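Local coordinates for levoglucosan dehydrogenase (Pseudarthrobacter phenanthrenivorans, PDB 6A3F), which catalyses the NAD(+)-dependent oxidation of levoglucosan to 3-dehydrolevoglucosan as a homotetramer of the Gfo/Idh/MocA family, at residues I109-A114 with Y137-D142; V60-N65 with R86-D91; K163-E168 with D314-A319. All blocks are in the same frame, centred on the assembly; numbering follows the deposited sequence.

Along the chain the three contacts follow one another without overlap. Interactions 2 and 1 both belong to the N-terminal Rossmann domain: interaction 2 sets strand 55-62 of the parallel sheet against helix 85-89, and interaction 1 joins helices 106-115 and 130-141. Their centres lie about 17 Å apart and they touch, because I89 of helix 85-89 packs on A112 and A113, so the three helices stand in a row. Interaction 3, in the C-terminal substrate-binding half, lays helix 157-167 on the large mixed sheet. Its centre is about 35 Å from that of interaction 1 and about 41 Å from that of interaction 2, across the chain's centre, as expected of a two-domain dehydrogenase with separate cofactor and substrate domains.

Interaction 1 of 3, residues I109-A114 with Y137-D142; sequences IAIAAA and YDAVKD
A139 and A114 face each other between two helices of the Rossmann fold, 106-115 and 130-141, and their CB atoms come within 4.1 Å. The helices run nearly the same way, as successive helices of a parallel alpha/beta fold do when strand 119-122 takes the chain back between them. Over these segments the axes come within 9.0 Å of each other at an angle of 19°. Alanine on both sides lets the backbones come near: the CA atoms of I111 and A139 are 5.7 Å apart.

Two branched side chains complete the first shell. I111 lends the methylene CG1, not its end, to the methyl of A139, with CG1 and CB 3.9 Å apart. That methylene lies anti to the carbonyl carbon (chi1 -70°), flanking the methyl. One turn later, the A114 methyl rests on V140, CB to CG1 3.8 Å, so that the two alanine methyls are bordered by larger aliphatic groups. No hydrogen bond crosses; the interface is held by dispersion and the hydrophobic effect.

Further out, F380, at the start of helix 380-399, packs on both A110 and V140, while I145 adds another side chain to A114. On the second helix, K141 NZ forms a salt bridge with D138 OD1 over a distance of 3.0 Å, approaching from above the carboxylate plane, and D138 OD2 has a second cationic partner in K134. These charges suit the outer side of an amphipathic helix, whose A139 and V140 pack against apolar neighbours. Near its C-terminal end, the carbonyl of A139 accepts a hydrogen bond from K143 NZ, and the same oxygen is also touched by the methyl of A114, with A114 CB standing 3.5 Å from A139 O.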
loop_
_atom_site.group_PDB
_atom_site.type_symbol
_atom_site.label_atom_id
_atom_site.label_comp_id
_atom_site.label_asym_id
_atom_site.label_seq_id
_atom_site.Cartn_x
_atom_site.Cartn_y
_atom_site.Cartn_z
ATOM N N ILE B 109 -9.391 -43.098 8.264
ATOM C CA ILE B 109 -9.336 -42.651 9.619
ATOM C C ILE B 109 -10.676 -42.045 10.014
ATOM O O ILE B 109 -11.171 -42.370 11.074
ATOM C CB ILE B 109 -8.161 -41.680 9.835
ATOM C CG1 ILE B 109 -6.845 -42.405 9.548
ATOM C CG2 ILE B 109 -8.187 -41.076 11.234
ATOM C CD1 ILE B 109 -5.623 -41.520 9.632
ATOM N N ALA B 110 -11.245 -41.201 9.167
ATOM C CA ALA B 110 -12.438 -40.502 9.539
ATOM C C ALA B 110 -13.617 -41.477 9.644
ATOM O O ALA B 110 -14.447 -41.357 10.552
ATOM C CB ALA B 110 -12.750 -39.433 8.526
ATOM N N ILE B 111 -13.689 -42.411 8.707
ATOM C CA ILE B 111 -14.831 -43.324 8.697
ATOM C C ILE B 111 -14.783 -44.209 9.955
ATOM O O ILE B 111 -15.815 -44.415 10.562
ATOM C CB ILE B 111 -14.881 -44.116 7.382
ATOM C CG1 ILE B 111 -15.251 -43.176 6.228
ATOM C CG2 ILE B 111 -15.844 -45.309 7.492
ATOM C CD1 ILE B 111 -14.897 -43.695 4.865
ATOM N N ALA B 112 -13.584 -44.660 10.335
ATOM C CA ALA B 112 -13.370 -45.432 11.549
ATOM C C ALA B 112 -13.740 -44.607 12.791
ATOM O O ALA B 112 -14.455 -45.117 13.695
ATOM C CB ALA B 112 -11.950 -45.944 11.598
ATOM N N ALA B 113 -13.295 -43.343 12.850
ATOM C CA ALA B 113 -13.696 -42.432 13.940
ATOM C C ALA B 113 -15.219 -42.192 13.956
ATOM O O ALA B 113 -15.838 -42.145 15.016
ATOM C CB ALA B 113 -12.960 -41.115 13.781
ATOM N N ALA B 114 -15.834 -41.970 12.807
ATOM C CA ALA B 114 -17.293 -41.786 12.756
ATOM C C ALA B 114 -18.007 -43.025 13.341
ATOM O O ALA B 114 -18.942 -42.899 14.123
ATOM C CB ALA B 114 -17.745 -41.538 11.335
ATOM N N TYR B 137 -18.434 -38.177 4.106
ATOM C CA TYR B 137 -19.665 -37.481 4.379
ATOM C C TYR B 137 -20.768 -38.485 4.779
ATOM O O TYR B 137 -21.463 -38.308 5.804
ATOM C CB TYR B 137 -20.035 -36.685 3.139
ATOM C CG TYR B 137 -21.377 -36.044 3.231
ATOM C CD1 TYR B 137 -21.666 -35.205 4.293
ATOM C CD2 TYR B 137 -22.347 -36.283 2.276
ATOM C CE1 TYR B 137 -22.903 -34.609 4.401
ATOM C CE2 TYR B 137 -23.597 -35.700 2.382
ATOM C CZ TYR B 137 -23.863 -34.853 3.439
ATOM O OH TYR B 137 -25.094 -34.278 3.559
ATOM N N ASP B 138 -20.910 -39.557 3.967
ATOM C CA ASP B 138 -21.964 -40.566 4.276
ATOM C C ASP B 138 -21.765 -41.186 5.668
ATOM O O ASP B 138 -22.722 -41.425 6.396
ATOM C CB ASP B 138 -21.994 -41.620 3.192
ATOM C CG ASP B 138 -22.616 -41.155 1.915
ATOM O OD1 ASP B 138 -23.367 -40.120 1.878
ATOM O OD2 ASP B 138 -22.345 -41.856 0.906
ATOM N N ALA B 139 -20.532 -41.374 6.085
ATOM C CA ALA B 139 -20.256 -41.977 7.367
ATOM C C ALA B 139 -20.670 -41.072 8.529
ATOM O O ALA B 139 -20.830 -41.565 9.637
ATOM C CB ALA B 139 -18.793 -42.294 7.454
ATOM N N VAL B 140 -20.705 -39.742 8.339
ATOM C CA VAL B 140 -20.909 -38.868 9.503
ATOM C C VAL B 140 -22.307 -38.278 9.465
ATOM O O VAL B 140 -22.851 -37.893 10.490
ATOM C CB VAL B 140 -19.880 -37.722 9.568
ATOM C CG1 VAL B 140 -18.454 -38.247 9.567
ATOM C CG2 VAL B 140 -20.124 -36.684 8.470
ATOM N N LYS B 141 -22.855 -38.149 8.293
ATOM C CA LYS B 141 -23.972 -37.250 8.132
ATOM C C LYS B 141 -25.165 -37.677 8.994
ATOM O O LYS B 141 -25.996 -36.846 9.288
ATOM C CB LYS B 141 -24.349 -37.140 6.654
ATOM C CG LYS B 141 -25.145 -38.290 6.075
ATOM C CD LYS B 141 -25.241 -38.285 4.577
ATOM C CE LYS B 141 -25.832 -39.586 4.060
ATOM N NZ LYS B 141 -26.172 -39.499 2.621
ATOM N N ASP B 142 -25.264 -38.950 9.379
ATOM C CA ASP B 142 -26.403 -39.424 10.136
ATOM C C ASP B 142 -26.073 -39.684 11.564
ATOM O O ASP B 142 -26.954 -40.053 12.317
ATOM C CB ASP B 142 -26.917 -40.708 9.507
ATOM C CG ASP B 142 -27.174 -40.536 8.041
ATOM O OD1 ASP B 142 -27.978 -39.629 7.701
ATOM O OD2 ASP B 142 -26.548 -41.271 7.234
#

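Interaction 2 of 3, residues V60-N65 with R86-D91; sequences VIAEAN and RSIIDD
This is a buried, wholly apolar contact between strand and helix in the Rossmann domain, where I88 of helix 85-89 packs on strand 55-62 of the parallel sheet. V60 and A62, two residues apart on the strand, both direct their side chains at the helix; I61 between them points away, to the far side of the sheet, where it meets A72, A73 and F76 of helix 66-76. One strand thus serves two helices on its opposite faces, as in the three-layer alpha/beta/alpha sandwich of the Rossmann fold.

V60 and I88 meet tip to tip. CG1 of V60 lies 3.6 Å from CG1 of I88 and 3.8 Å from CD1 of the same isoleucine, touching both carbons of its longer branch. The valine reaches this position with CG1 between its backbone N and carbonyl carbon (chi1 66°). I88 is extended beyond CG1 (chi2 171°), which carries CD1 onward to the methyl of A62, at 3.7 Å from CB. Residue sizes match the task: a long isoleucine spans the gap from the helix, valine offers it a broad branched surface, and alanine leaves room for its end.

I94 packs against V60 and I88, while T82 of the edge strand touches A62 and I88, adding to the surroundings of the isoleucine. The strand itself is held by backbone bonds to V26 and L28 on one neighbour and to N80 and T82 on the other. Directly after it comes E63, an NADH-binding residue, and then N65, whose OD1 caps helix 66-76 through L68 N. With no polar group spanning the gap, no directional bond links strand and helix here, and cohesion comes from shape fit and exclusion of water.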
loop_
_atom_site.group_PDB
_atom_site.type_symbol
_atom_site.label_atom_id
_atom_site.label_comp_id
_atom_site.label_asym_id
_atom_site.label_seq_id
_atom_site.Cartn_x
_atom_site.Cartn_y
_atom_site.Cartn_z
ATOM N N VAL B 60 -3.724 -37.616 23.502
ATOM C CA VAL B 60 -2.851 -38.555 22.799
ATOM C C VAL B 60 -2.520 -38.021 21.404
ATOM O O VAL B 60 -3.367 -37.443 20.769
ATOM C CB VAL B 60 -3.524 -39.939 22.718
ATOM C CG1 VAL B 60 -4.767 -39.938 21.854
ATOM C CG2 VAL B 60 -2.556 -40.994 22.242
ATOM N N ILE B 61 -1.290 -38.268 20.956
ATOM C CA ILE B 61 -0.830 -37.948 19.601
ATOM C C ILE B 61 -0.277 -39.223 18.949
ATOM O O ILE B 61 0.420 -39.993 19.588
ATOM C CB ILE B 61 0.205 -36.801 19.628
ATOM C CG1 ILE B 61 0.580 -36.299 18.238
ATOM C CG2 ILE B 61 1.431 -37.167 20.451
ATOM C CD1 ILE B 61 1.321 -34.991 18.271
ATOM N N ALA B 62 -0.639 -39.416 17.686
ATOM C CA ALA B 62 -0.115 -40.521 16.863
ATOM C C ALA B 62 0.867 -39.979 15.837
ATOM O O ALA B 62 0.547 -38.997 15.150
ATOM C CB ALA B 62 -1.262 -41.191 16.162
ATOM N N GLU B 63 2.025 -40.621 15.716
ATOM C CA GLU B 63 2.928 -40.396 14.605
ATOM C C GLU B 63 3.353 -41.763 14.029
ATOM O O GLU B 63 2.900 -42.808 14.491
ATOM C CB GLU B 63 4.156 -39.587 15.019
ATOM C CG GLU B 63 3.837 -38.266 15.688
ATOM C CD GLU B 63 3.247 -37.185 14.797
ATOM O OE1 GLU B 63 3.348 -37.294 13.577
ATOM O OE2 GLU B 63 2.647 -36.231 15.358
ATOM N N ALA B 64 4.217 -41.713 13.026
ATOM C CA ALA B 64 4.508 -42.842 12.144
ATOM C C ALA B 64 5.243 -43.947 12.928
ATOM O O ALA B 64 5.111 -45.103 12.604
ATOM C CB ALA B 64 5.314 -42.362 10.957
ATOM N N ASN B 65 6.000 -43.594 13.958
ATOM C CA ASN B 65 6.629 -44.604 14.795
ATOM C C ASN B 65 6.642 -44.116 16.242
ATOM O O ASN B 65 6.408 -42.940 16.483
ATOM C CB ASN B 65 8.034 -44.938 14.287
ATOM C CG ASN B 65 9.027 -43.829 14.532
ATOM O OD1 ASN B 65 9.260 -43.436 15.667
ATOM N ND2 ASN B 65 9.639 -43.353 13.469
ATOM N N ARG B 86 -5.313 -46.530 15.087
ATOM C CA ARG B 86 -6.531 -47.278 15.434
ATOM C C ARG B 86 -6.728 -47.303 16.954
ATOM O O ARG B 86 -7.863 -47.317 17.401
ATOM C CB ARG B 86 -6.499 -48.720 14.897
ATOM C CG ARG B 86 -6.410 -48.814 13.376
ATOM C CD ARG B 86 -7.076 -50.052 12.803
ATOM N NE ARG B 86 -8.531 -50.037 12.984
ATOM C CZ ARG B 86 -9.415 -49.681 12.052
ATOM N NH1 ARG B 86 -9.029 -49.496 10.801
ATOM N NH2 ARG B 86 -10.680 -49.486 12.379
ATOM N N SER B 87 -5.638 -47.296 17.736
ATOM C CA SER B 87 -5.728 -47.377 19.212
ATOM C C SER B 87 -6.430 -46.146 19.792
ATOM O O SER B 87 -7.051 -46.191 20.878
ATOM C CB SER B 87 -4.373 -47.546 19.841
ATOM O OG SER B 87 -3.603 -46.364 19.717
ATOM N N ILE B 88 -6.296 -45.039 19.067
ATOM C CA ILE B 88 -6.977 -43.807 19.433
ATOM C C ILE B 88 -8.466 -43.965 19.124
ATOM O O ILE B 88 -9.292 -43.673 19.986
ATOM C CB ILE B 88 -6.372 -42.576 18.713
ATOM C CG1 ILE B 88 -4.942 -42.295 19.165
ATOM C CG2 ILE B 88 -7.269 -41.379 18.952
ATOM C CD1 ILE B 88 -4.196 -41.238 18.346
ATOM N N ILE B 89 -8.784 -44.390 17.898
ATOM C CA ILE B 89 -10.169 -44.601 17.444
ATOM C C ILE B 89 -10.857 -45.578 18.429
ATOM O O ILE B 89 -12.028 -45.395 18.752
ATOM C CB ILE B 89 -10.199 -45.133 15.982
ATOM C CG1 ILE B 89 -9.687 -44.153 14.908
ATOM C CG2 ILE B 89 -11.575 -45.684 15.609
ATOM C CD1 ILE B 89 -9.584 -42.698 15.306
ATOM N N ASP B 90 -10.174 -46.622 18.906
ATOM C CA ASP B 90 -10.835 -47.651 19.805
ATOM C C ASP B 90 -10.819 -47.330 21.313
ATOM O O ASP B 90 -11.258 -48.135 22.148
ATOM C CB ASP B 90 -10.228 -49.046 19.587
ATOM C CG ASP B 90 -10.396 -49.524 18.159
ATOM O OD1 ASP B 90 -11.368 -49.128 17.516
ATOM O OD2 ASP B 90 -9.536 -50.254 17.645
ATOM N N ASP B 91 -10.348 -46.143 21.681
ATOM C CA ASP B 91 -10.198 -45.802 23.084
ATOM C C ASP B 91 -11.468 -45.104 23.408
ATOM O O ASP B 91 -11.710 -44.029 22.882
ATOM C CB ASP B 91 -8.972 -44.925 23.303
ATOM C CG ASP B 91 -8.757 -44.495 24.734
ATOM O OD1 ASP B 91 -9.695 -44.555 25.556
ATOM O OD2 ASP B 91 -7.605 -44.039 25.008
#

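Interaction 3 of 3, residues K163-E168 with D314-A319; sequences KKYIEE and DELQVA
The ring of Y165 reaches from helix 157-167 down to strand 315-320, meeting L316 and V318 where the helix lies on the large mixed sheet of the C-terminal alpha/beta domain. L316 and V318 are two residues apart on the strand and both direct their side chains to the helix, whereas Q317 between them points to the other side. The tyrosine spans a wide gap, since the closest CA atoms, those of Y165 and V318, are still 9.1 Å apart.

One side of the ring makes the contact, through CD2 and CE2, and both aliphatic residues approach it obliquely. L316 and Y165 slide past each other in opposite directions, bringing leucine CD2 within 3.6 Å of CE2. V318 comes from the direction opposite to the tyrosine, placing CG1 at 3.7 Å from CE2 and CG2 at 4.1 Å from CD2. In the leucine, CG stands anti to the backbone N (chi1 -169°), beside the carbonyl carbon, and CD2 does the touching, while both methyls of the valine lie near the CD2-CE2 side of the ring.

Tyrosine suits this place because its carbons pack in the apolar layer and its hydroxyl serves another role: OH is hydrogen-bonded to the backbone O of D326 of a neighbouring subunit, whose R327 also packs on the residue. I306 of the adjacent strand supports L316 and V318 from the sheet, and L161 and A162 add to the leucine's surroundings. On the helix, K163 NZ forms a salt bridge with E167 OE1 at 3.0 Å, from above the carboxylate plane, and also a hydrogen bond to Y220 O.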
loop_
_atom_site.group_PDB
_atom_site.type_symbol
_atom_site.label_atom_id
_atom_site.label_comp_id
_atom_site.label_asym_id
_atom_site.label_seq_id
_atom_site.Cartn_x
_atom_site.Cartn_y
_atom_site.Cartn_z
ATOM N N LYS B 163 -18.199 -11.217 5.553
ATOM C CA LYS B 163 -19.490 -11.955 5.607
ATOM C C LYS B 163 -20.561 -11.110 6.309
ATOM O O LYS B 163 -21.715 -11.023 5.826
ATOM C CB LYS B 163 -19.301 -13.294 6.312
ATOM C CG LYS B 163 -20.567 -14.102 6.540
ATOM C CD LYS B 163 -21.180 -14.591 5.260
ATOM C CE LYS B 163 -22.267 -15.630 5.494
ATOM N NZ LYS B 163 -22.792 -16.112 4.204
ATOM N N LYS B 164 -20.172 -10.404 7.351
ATOM C CA LYS B 164 -21.114 -9.609 8.119
ATOM C C LYS B 164 -21.667 -8.489 7.221
ATOM O O LYS B 164 -22.905 -8.265 7.172
ATOM C CB LYS B 164 -20.471 -9.055 9.381
ATOM C CG LYS B 164 -21.365 -8.079 10.142
ATOM C CD LYS B 164 -20.674 -7.231 11.147
ATOM C CE LYS B 164 -21.661 -6.488 12.040
ATOM N NZ LYS B 164 -20.978 -5.699 13.099
ATOM N N TYR B 165 -20.775 -7.776 6.532
ATOM C CA TYR B 165 -21.167 -6.733 5.622
ATOM C C TYR B 165 -22.105 -7.282 4.558
ATOM O O TYR B 165 -23.103 -6.657 4.224
ATOM C CB TYR B 165 -19.980 -6.087 4.887
ATOM C CG TYR B 165 -18.988 -5.312 5.729
ATOM C CD1 TYR B 165 -19.274 -4.803 6.987
ATOM C CD2 TYR B 165 -17.697 -5.106 5.244
ATOM C CE1 TYR B 165 -18.346 -4.048 7.700
ATOM C CE2 TYR B 165 -16.744 -4.399 5.964
ATOM C CZ TYR B 165 -17.066 -3.866 7.197
ATOM O OH TYR B 165 -16.118 -3.178 7.906
ATOM N N ILE B 166 -21.744 -8.415 3.971
ATOM C CA ILE B 166 -22.573 -8.999 2.899
ATOM C C ILE B 166 -23.976 -9.344 3.416
ATOM O O ILE B 166 -24.977 -8.981 2.777
ATOM C CB ILE B 166 -21.878 -10.224 2.303
ATOM C CG1 ILE B 166 -20.640 -9.753 1.535
ATOM C CG2 ILE B 166 -22.842 -11.002 1.403
ATOM C CD1 ILE B 166 -19.661 -10.857 1.216
ATOM N N GLU B 167 -24.024 -9.998 4.565
ATOM C CA GLU B 167 -25.307 -10.482 5.137
ATOM C C GLU B 167 -26.232 -9.309 5.496
ATOM O O GLU B 167 -27.469 -9.409 5.413
ATOM C CB GLU B 167 -25.015 -11.358 6.358
ATOM C CG GLU B 167 -24.526 -12.754 6.022
ATOM C CD GLU B 167 -25.266 -13.521 4.917
ATOM O OE1 GLU B 167 -24.636 -13.832 3.861
ATOM O OE2 GLU B 167 -26.486 -13.803 5.092
ATOM N N GLU B 168 -25.649 -8.229 5.972
ATOM C CA GLU B 168 -26.382 -7.001 6.287
ATOM C C GLU B 168 -26.917 -6.275 5.057
ATOM O O GLU B 168 -27.682 -5.347 5.230
ATOM C CB GLU B 168 -25.477 -5.969 6.945
ATOM C CG GLU B 168 -25.296 -6.168 8.411
ATOM C CD GLU B 168 -24.475 -5.028 9.007
ATOM O OE1 GLU B 168 -24.246 -3.969 8.311
ATOM O OE2 GLU B 168 -24.075 -5.213 10.145
ATOM N N ASP B 314 -4.895 -8.541 8.951
ATOM C CA ASP B 314 -5.566 -7.654 9.887
ATOM C C ASP B 314 -6.522 -6.664 9.243
ATOM O O ASP B 314 -7.338 -6.047 9.965
ATOM C CB ASP B 314 -4.561 -6.854 10.722
ATOM C CG ASP B 314 -3.710 -7.742 11.641
ATOM O OD1 ASP B 314 -4.218 -8.153 12.693
ATOM O OD2 ASP B 314 -2.517 -7.986 11.291
ATOM N N GLU B 315 -6.431 -6.517 7.934
ATOM C CA GLU B 315 -7.105 -5.538 7.163
ATOM C C GLU B 315 -8.239 -6.150 6.352
ATOM O O GLU B 315 -8.080 -7.223 5.745
ATOM C CB GLU B 315 -6.173 -4.913 6.117
ATOM C CG GLU B 315 -5.086 -4.065 6.709
ATOM C CD GLU B 315 -4.048 -3.589 5.710
ATOM O OE1 GLU B 315 -4.320 -3.570 4.492
ATOM O OE2 GLU B 315 -2.975 -3.217 6.172
ATOM N N LEU B 316 -9.325 -5.378 6.237
ATOM C CA LEU B 316 -10.318 -5.555 5.190
ATOM C C LEU B 316 -10.541 -4.227 4.463
ATOM O O LEU B 316 -10.683 -3.229 5.116
ATOM C CB LEU B 316 -11.657 -6.052 5.744
ATOM C CG LEU B 316 -12.644 -6.500 4.664
ATOM C CD1 LEU B 316 -12.189 -7.802 3.992
ATOM C CD2 LEU B 316 -14.031 -6.716 5.264
ATOM N N GLN B 317 -10.563 -4.231 3.143
ATOM C CA GLN B 317 -10.868 -3.041 2.409
ATOM C C GLN B 317 -12.342 -3.078 1.976
ATOM O O GLN B 317 -12.805 -4.086 1.419
ATOM C CB GLN B 317 -9.941 -2.862 1.218
ATOM C CG GLN B 317 -8.489 -2.755 1.645
ATOM C CD GLN B 317 -7.563 -2.595 0.472
ATOM O OE1 GLN B 317 -6.684 -3.422 0.237
ATOM N NE2 GLN B 317 -7.724 -1.519 -0.265
ATOM N N VAL B 318 -13.035 -1.968 2.162
ATOM C CA VAL B 318 -14.458 -1.908 1.742
ATOM C C VAL B 318 -14.775 -0.522 1.210
ATOM O O VAL B 318 -14.361 0.448 1.809
ATOM C CB VAL B 318 -15.420 -2.308 2.867
ATOM C CG1 VAL B 318 -15.271 -1.489 4.142
ATOM C CG2 VAL B 318 -16.874 -2.347 2.385
ATOM N N ALA B 319 -15.474 -0.482 0.068
ATOM C CA ALA B 319 -15.879 0.746 -0.572
ATOM C C ALA B 319 -17.405 0.744 -0.601
ATOM O O ALA B 319 -17.949 -0.205 -1.128
ATOM C CB ALA B 319 -15.290 0.839 -1.962
#